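Local coordinates for pheromome Binding Protein (Epiphyas postvittana, PDB 6VQ5), which probably binds and carries odorants or pheromones as a small, six-helix insect odorant-binding protein, at residues A[89-93]-A[121-127]; A[58-62]-A[72-76]. All coordinates share one frame; numbering follows the deposited sequence.

Contact 1: A[89-93]-A[121-127]; sequences KLVAI and NIHELNW. Unlike the reference sequence in segment 121-127: Glu124 (reference Lys).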
loop_
_atom_site.group_PDB
_atom_site.type_symbol
_atom_site.label_atom_id
_atom_site.label_comp_id
_atom_site.label_asym_id
_atom_site.label_seq_id
_atom_site.Cartn_x
_atom_site.Cartn_y
_atom_site.Cartn_z
ATOM N N LYS A 89 -8.752 11.295 -6.288
ATOM C CA LYS A 89 -9.127 11.324 -4.845
ATOM C C LYS A 89 -8.214 10.368 -4.069
ATOM O O LYS A 89 -7.705 10.777 -3.011
ATOM C CB LYS A 89 -10.584 10.919 -4.596
ATOM C CG LYS A 89 -11.665 11.793 -5.224
ATOM C CD LYS A 89 -11.539 13.291 -4.966
ATOM C CE LYS A 89 -10.879 14.025 -6.123
ATOM N NZ LYS A 89 -10.199 15.276 -5.705
ATOM N N LEU A 90 -8.027 9.144 -4.578
ATOM C CA LEU A 90 -7.165 8.089 -3.973
ATOM C C LEU A 90 -5.744 8.619 -3.756
ATOM O O LEU A 90 -5.228 8.472 -2.634
ATOM C CB LEU A 90 -7.127 6.861 -4.887
ATOM C CG LEU A 90 -8.352 5.955 -4.843
ATOM C CD1 LEU A 90 -8.189 4.775 -5.789
ATOM C CD2 LEU A 90 -8.619 5.469 -3.434
ATOM N N VAL A 91 -5.125 9.176 -4.794
ATOM C CA VAL A 91 -3.709 9.648 -4.744
ATOM C C VAL A 91 -3.646 10.868 -3.815
ATOM O O VAL A 91 -2.643 10.996 -3.080
ATOM C CB VAL A 91 -3.152 9.936 -6.158
ATOM C CG1 VAL A 91 -1.809 10.654 -6.125
ATOM C CG2 VAL A 91 -3.056 8.667 -6.996
ATOM N N ALA A 92 -4.683 11.713 -3.811
ATOM C CA ALA A 92 -4.788 12.855 -2.874
ATOM C C ALA A 92 -4.718 12.324 -1.436
ATOM O O ALA A 92 -3.883 12.826 -0.662
ATOM C CB ALA A 92 -6.048 13.641 -3.120
ATOM N N ILE A 93 -5.536 11.318 -1.112
ATOM C CA ILE A 93 -5.572 10.671 0.233
ATOM C C ILE A 93 -4.204 10.036 0.524
ATOM O O ILE A 93 -3.729 10.174 1.670
ATOM C CB ILE A 93 -6.747 9.674 0.351
ATOM C CG1 ILE A 93 -8.047 10.392 0.733
ATOM C CG2 ILE A 93 -6.435 8.552 1.333
ATOM C CD1 ILE A 93 -9.278 9.817 0.080
ATOM N N ASN A 121 -8.779 5.825 5.202
ATOM C CA ASN A 121 -9.324 7.136 4.739
ATOM C C ASN A 121 -9.963 7.045 3.341
ATOM O O ASN A 121 -10.543 8.060 2.897
ATOM C CB ASN A 121 -8.265 8.237 4.772
ATOM C CG ASN A 121 -7.978 8.760 6.169
ATOM O OD1 ASN A 121 -8.650 8.424 7.145
ATOM N ND2 ASN A 121 -6.982 9.620 6.281
ATOM N N ILE A 122 -9.889 5.905 2.652
ATOM C CA ILE A 122 -10.522 5.745 1.309
ATOM C C ILE A 122 -11.920 5.148 1.479
ATOM O O ILE A 122 -12.491 4.704 0.466
ATOM C CB ILE A 122 -9.648 4.924 0.332
ATOM C CG1 ILE A 122 -9.457 3.473 0.776
ATOM C CG2 ILE A 122 -8.327 5.622 0.083
ATOM C CD1 ILE A 122 -9.115 2.534 -0.364
ATOM N N HIS A 123 -12.459 5.171 2.702
ATOM C CA HIS A 123 -13.791 4.614 3.072
ATOM C C HIS A 123 -14.881 5.067 2.089
ATOM O O HIS A 123 -15.586 4.199 1.555
ATOM C CB HIS A 123 -14.153 5.033 4.504
ATOM C CG HIS A 123 -15.502 4.560 4.934
ATOM N ND1 HIS A 123 -15.726 3.260 5.365
ATOM C CD2 HIS A 123 -16.696 5.188 4.966
ATOM C CE1 HIS A 123 -17.000 3.114 5.652
ATOM N NE2 HIS A 123 -17.615 4.279 5.412
ATOM N N GLU A 124 -15.014 6.375 1.859
ATOM C CA GLU A 124 -16.191 6.984 1.180
ATOM C C GLU A 124 -16.012 6.946 -0.346
ATOM O O GLU A 124 -16.649 7.777 -1.029
ATOM C CB GLU A 124 -16.404 8.436 1.637
ATOM C CG GLU A 124 -16.123 8.691 3.113
ATOM C CD GLU A 124 -14.786 9.362 3.402
ATOM O OE1 GLU A 124 -13.725 8.864 2.931
ATOM O OE2 GLU A 124 -14.805 10.394 4.081
ATOM N N LEU A 125 -15.185 6.027 -0.854
ATOM C CA LEU A 125 -14.821 5.887 -2.290
ATOM C C LEU A 125 -15.134 4.454 -2.739
ATOM O O LEU A 125 -14.791 3.507 -2.005
ATOM C CB LEU A 125 -13.330 6.205 -2.460
ATOM C CG LEU A 125 -12.962 7.636 -2.847
ATOM C CD1 LEU A 125 -13.725 8.669 -2.032
ATOM C CD2 LEU A 125 -11.466 7.846 -2.694
ATOM N N ASN A 126 -15.752 4.304 -3.911
ATOM C CA ASN A 126 -16.050 2.984 -4.523
ATOM C C ASN A 126 -14.789 2.488 -5.243
ATOM O O ASN A 126 -14.584 2.869 -6.411
ATOM C CB ASN A 126 -17.261 3.057 -5.456
ATOM C CG ASN A 126 -17.894 1.703 -5.689
ATOM O OD1 ASN A 126 -17.199 0.700 -5.859
ATOM N ND2 ASN A 126 -19.217 1.664 -5.691
ATOM N N TRP A 127 -13.962 1.690 -4.564
ATOM C CA TRP A 127 -12.694 1.160 -5.135
ATOM C C TRP A 127 -12.233 -0.105 -4.395
ATOM O O TRP A 127 -12.085 -0.053 -3.160
ATOM C CB TRP A 127 -11.615 2.244 -5.124
ATOM C CG TRP A 127 -10.411 1.840 -5.909
ATOM C CD1 TRP A 127 -10.302 1.783 -7.270
ATOM C CD2 TRP A 127 -9.149 1.393 -5.382
ATOM N NE1 TRP A 127 -9.052 1.356 -7.627
ATOM C CE2 TRP A 127 -8.324 1.103 -6.491
ATOM C CE3 TRP A 127 -8.633 1.223 -4.092
ATOM C CZ2 TRP A 127 -7.014 0.647 -6.339
ATOM C CZ3 TRP A 127 -7.341 0.759 -3.947
ATOM C CH2 TRP A 127 -6.546 0.476 -5.058
#
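Leu90 and Ile93, on one side of helix 84-100, receive the C-terminal tail of an all-helical PBP/GOBP fold just where it leaves helix 107-121 and swings through a type I beta turn from Ile122 to Leu125. No hydrogen bond links the two segments; the contact is apolar and rests on branched side chains. Leu90 is its centre, because its two methyls serve different partners. CD2 lies against CG2 of Ile122, while CD1 lies over the face of the Trp127 indole, 3.6 Å from the centroid of the five-membered ring and 12° off its normal, a CH-pi contact. A leucine suits this place: its fork puts one methyl on the ring and the other on the turn. The indole is broad enough to reach Trp37 as well, and its NE1 makes a weak hydrogen bond to Ala77 O. An alanine in place of Trp127 would probably leave Leu90 CD1 without the ring face it lies on and Ala77 O without this weak donor. Further along the helix, Ile93 crosses Ile122 at about a right angle, their CG2 methyls 3.7 Å apart. Ile122 has CG1 between its backbone N and carbonyl carbon (chi1 65°), which sends CG2 to the helix.

Asn121 and Lys89 edge the contact towards solvent. Asn121, exposed and polar, meets Ile93 with its carbonyl oxygen, 3.6 Å from CD1, and with CB of its side chain. Lys89 gives its aliphatic base, and its bent chain then carries the ammonium group away from the tail, as suits a charge at the surface. Leu125, only partly exposed, closes the contact: its CD2 meets Lys89 CB at 3.7 Å, Leu90 CD2 at 3.8 Å and the tip of Ile93, CD1, at 4.0 Å.

Contact 2: A[58-62]-A[72-76]; sequences KLELI and NAEDL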
loop_
_atom_site.group_PDB
_atom_site.type_symbol
_atom_site.label_atom_id
_atom_site.label_comp_id
_atom_site.label_asym_id
_atom_site.label_seq_id
_atom_site.Cartn_x
_atom_site.Cartn_y
_atom_site.Cartn_z
ATOM N N LYS A 58 8.627 -2.436 -7.069
ATOM C CA LYS A 58 8.416 -3.275 -8.275
ATOM C C LYS A 58 7.295 -2.703 -9.145
ATOM O O LYS A 58 7.350 -2.927 -10.366
ATOM C CB LYS A 58 8.102 -4.716 -7.881
ATOM C CG LYS A 58 9.298 -5.503 -7.366
ATOM C CD LYS A 58 8.941 -6.918 -6.979
ATOM C CE LYS A 58 10.136 -7.723 -6.521
ATOM N NZ LYS A 58 11.101 -7.936 -7.615
ATOM N N LEU A 59 6.319 -1.998 -8.567
ATOM C CA LEU A 59 5.248 -1.322 -9.350
ATOM C C LEU A 59 5.642 0.133 -9.623
ATOM O O LEU A 59 4.803 0.862 -10.169
ATOM C CB LEU A 59 3.923 -1.408 -8.589
ATOM C CG LEU A 59 3.410 -2.827 -8.333
ATOM C CD1 LEU A 59 2.182 -2.799 -7.440
ATOM C CD2 LEU A 59 3.109 -3.541 -9.644
ATOM N N GLU A 60 6.874 0.521 -9.272
ATOM C CA GLU A 60 7.461 1.863 -9.538
ATOM C C GLU A 60 6.537 2.924 -8.938
ATOM O O GLU A 60 6.315 3.970 -9.582
ATOM C CB GLU A 60 7.646 2.113 -11.038
ATOM C CG GLU A 60 8.271 0.964 -11.804
ATOM C CD GLU A 60 7.771 0.896 -13.238
ATOM O OE1 GLU A 60 7.848 1.933 -13.934
ATOM O OE2 GLU A 60 7.269 -0.178 -13.639
ATOM N N LEU A 61 6.018 2.634 -7.750
ATOM C CA LEU A 61 5.124 3.520 -6.967
ATOM C C LEU A 61 6.004 4.429 -6.102
ATOM O O LEU A 61 5.576 5.555 -5.817
ATOM C CB LEU A 61 4.185 2.635 -6.138
ATOM C CG LEU A 61 3.226 3.355 -5.192
ATOM C CD1 LEU A 61 2.386 4.388 -5.935
ATOM C CD2 LEU A 61 2.332 2.355 -4.472
ATOM N N ILE A 62 7.192 3.950 -5.712
ATOM C CA ILE A 62 8.274 4.764 -5.077
ATOM C C ILE A 62 9.262 5.220 -6.156
ATOM O O ILE A 62 8.876 5.226 -7.329
ATOM C CB ILE A 62 9.011 3.987 -3.964
ATOM C CG1 ILE A 62 8.066 3.407 -2.912
ATOM C CG2 ILE A 62 10.080 4.855 -3.309
ATOM C CD1 ILE A 62 8.772 2.506 -1.933
ATOM N N ASN A 72 2.463 7.556 -11.409
ATOM C CA ASN A 72 2.382 6.070 -11.431
ATOM C C ASN A 72 1.308 5.592 -10.445
ATOM O O ASN A 72 0.745 4.513 -10.685
ATOM C CB ASN A 72 3.732 5.413 -11.137
ATOM C CG ASN A 72 4.763 5.645 -12.223
ATOM O OD1 ASN A 72 4.454 6.164 -13.294
ATOM N ND2 ASN A 72 6.002 5.266 -11.954
ATOM N N ALA A 73 1.040 6.350 -9.375
ATOM C CA ALA A 73 -0.052 6.074 -8.409
ATOM C C ALA A 73 -1.397 6.165 -9.138
ATOM O O ALA A 73 -2.153 5.175 -9.111
ATOM C CB ALA A 73 0.015 7.028 -7.242
ATOM N N GLU A 74 -1.665 7.299 -9.792
ATOM C CA GLU A 74 -2.883 7.515 -10.616
ATOM C C GLU A 74 -3.011 6.392 -11.658
ATOM O O GLU A 74 -4.150 5.923 -11.866
ATOM C CB GLU A 74 -2.859 8.893 -11.284
ATOM C CG GLU A 74 -3.210 10.035 -10.344
ATOM C CD GLU A 74 -3.651 11.327 -11.014
ATOM O OE1 GLU A 74 -3.238 11.589 -12.153
ATOM O OE2 GLU A 74 -4.422 12.064 -10.395
ATOM N N ASP A 75 -1.902 5.968 -12.273
ATOM C CA ASP A 75 -1.899 4.900 -13.308
ATOM C C ASP A 75 -2.384 3.586 -12.684
ATOM O O ASP A 75 -3.338 3.011 -13.236
ATOM C CB ASP A 75 -0.521 4.733 -13.956
ATOM C CG ASP A 75 -0.215 5.740 -15.041
ATOM O OD1 ASP A 75 -1.072 6.610 -15.287
ATOM O OD2 ASP A 75 0.878 5.639 -15.633
ATOM N N LEU A 76 -1.755 3.148 -11.584
ATOM C CA LEU A 76 -2.111 1.914 -10.823
ATOM C C LEU A 76 -3.596 1.924 -10.453
ATOM O O LEU A 76 -4.210 0.839 -10.470
ATOM C CB LEU A 76 -1.286 1.833 -9.535
ATOM C CG LEU A 76 0.168 1.394 -9.688
ATOM C CD1 LEU A 76 0.975 1.756 -8.444
ATOM C CD2 LEU A 76 0.260 -0.097 -9.973
#
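A Schellman motif ends helix 46-58, and its C-prime residue, Glu60 at positive phi, is tied by its carbonyl to the side chain of Asn72 on helix 70-79. Asn72 ND2 donates to Glu60 O over 2.7 Å with an N-H...O angle of 170°; the oxygen lies almost in the amide plane of Asn72, while the nitrogen is tilted 15° from the plane of the carbonyl. Asparagine suits the position, being short enough to hold its amide N-H close to the helix and aimed at a neighbouring backbone. Beside this polar link the leucines close up. Leu61 has CG anti to its backbone N (chi1 177°), which brings CD1 to within 3.8 Å of Ala73 CB and 3.9 Å of Leu76 CD1; the small alanine lets the leucine come near the helix backbone. Leu76 turns its other methyl, CD2, to Leu59 CB at 4.1 Å, the two side chains crossing at about a right angle. Leu59 also touches Val15 of helix 13-23. The chemistry implies a division of labour: one nearly straight hydrogen bond fixes a particular carbonyl against helix 70-79, and the less directional leucine contacts supply the apolar packing.

Helices 70-79 and 84-100 follow each other in the chain and join the two contacts, whose centres lie 16 Å apart. Val91, on a different side of its helix from the tail, makes the direct link between the two: its CG2 packs 3.4 Å from Glu74 N and 3.5 Å from Ala73 CB, so Ala73 touches Leu61 within contact 2 and Val91 of helix 84-100 at once. In sequence the contacts are in series, contact 2 closing before contact 1 opens. The bound 2-(2-methoxyethoxy)ethanol is lined by Phe12, Ile13, His80 and Ala128; contact 1 approaches this site through Trp127, which touches His80 and directly precedes Ala128.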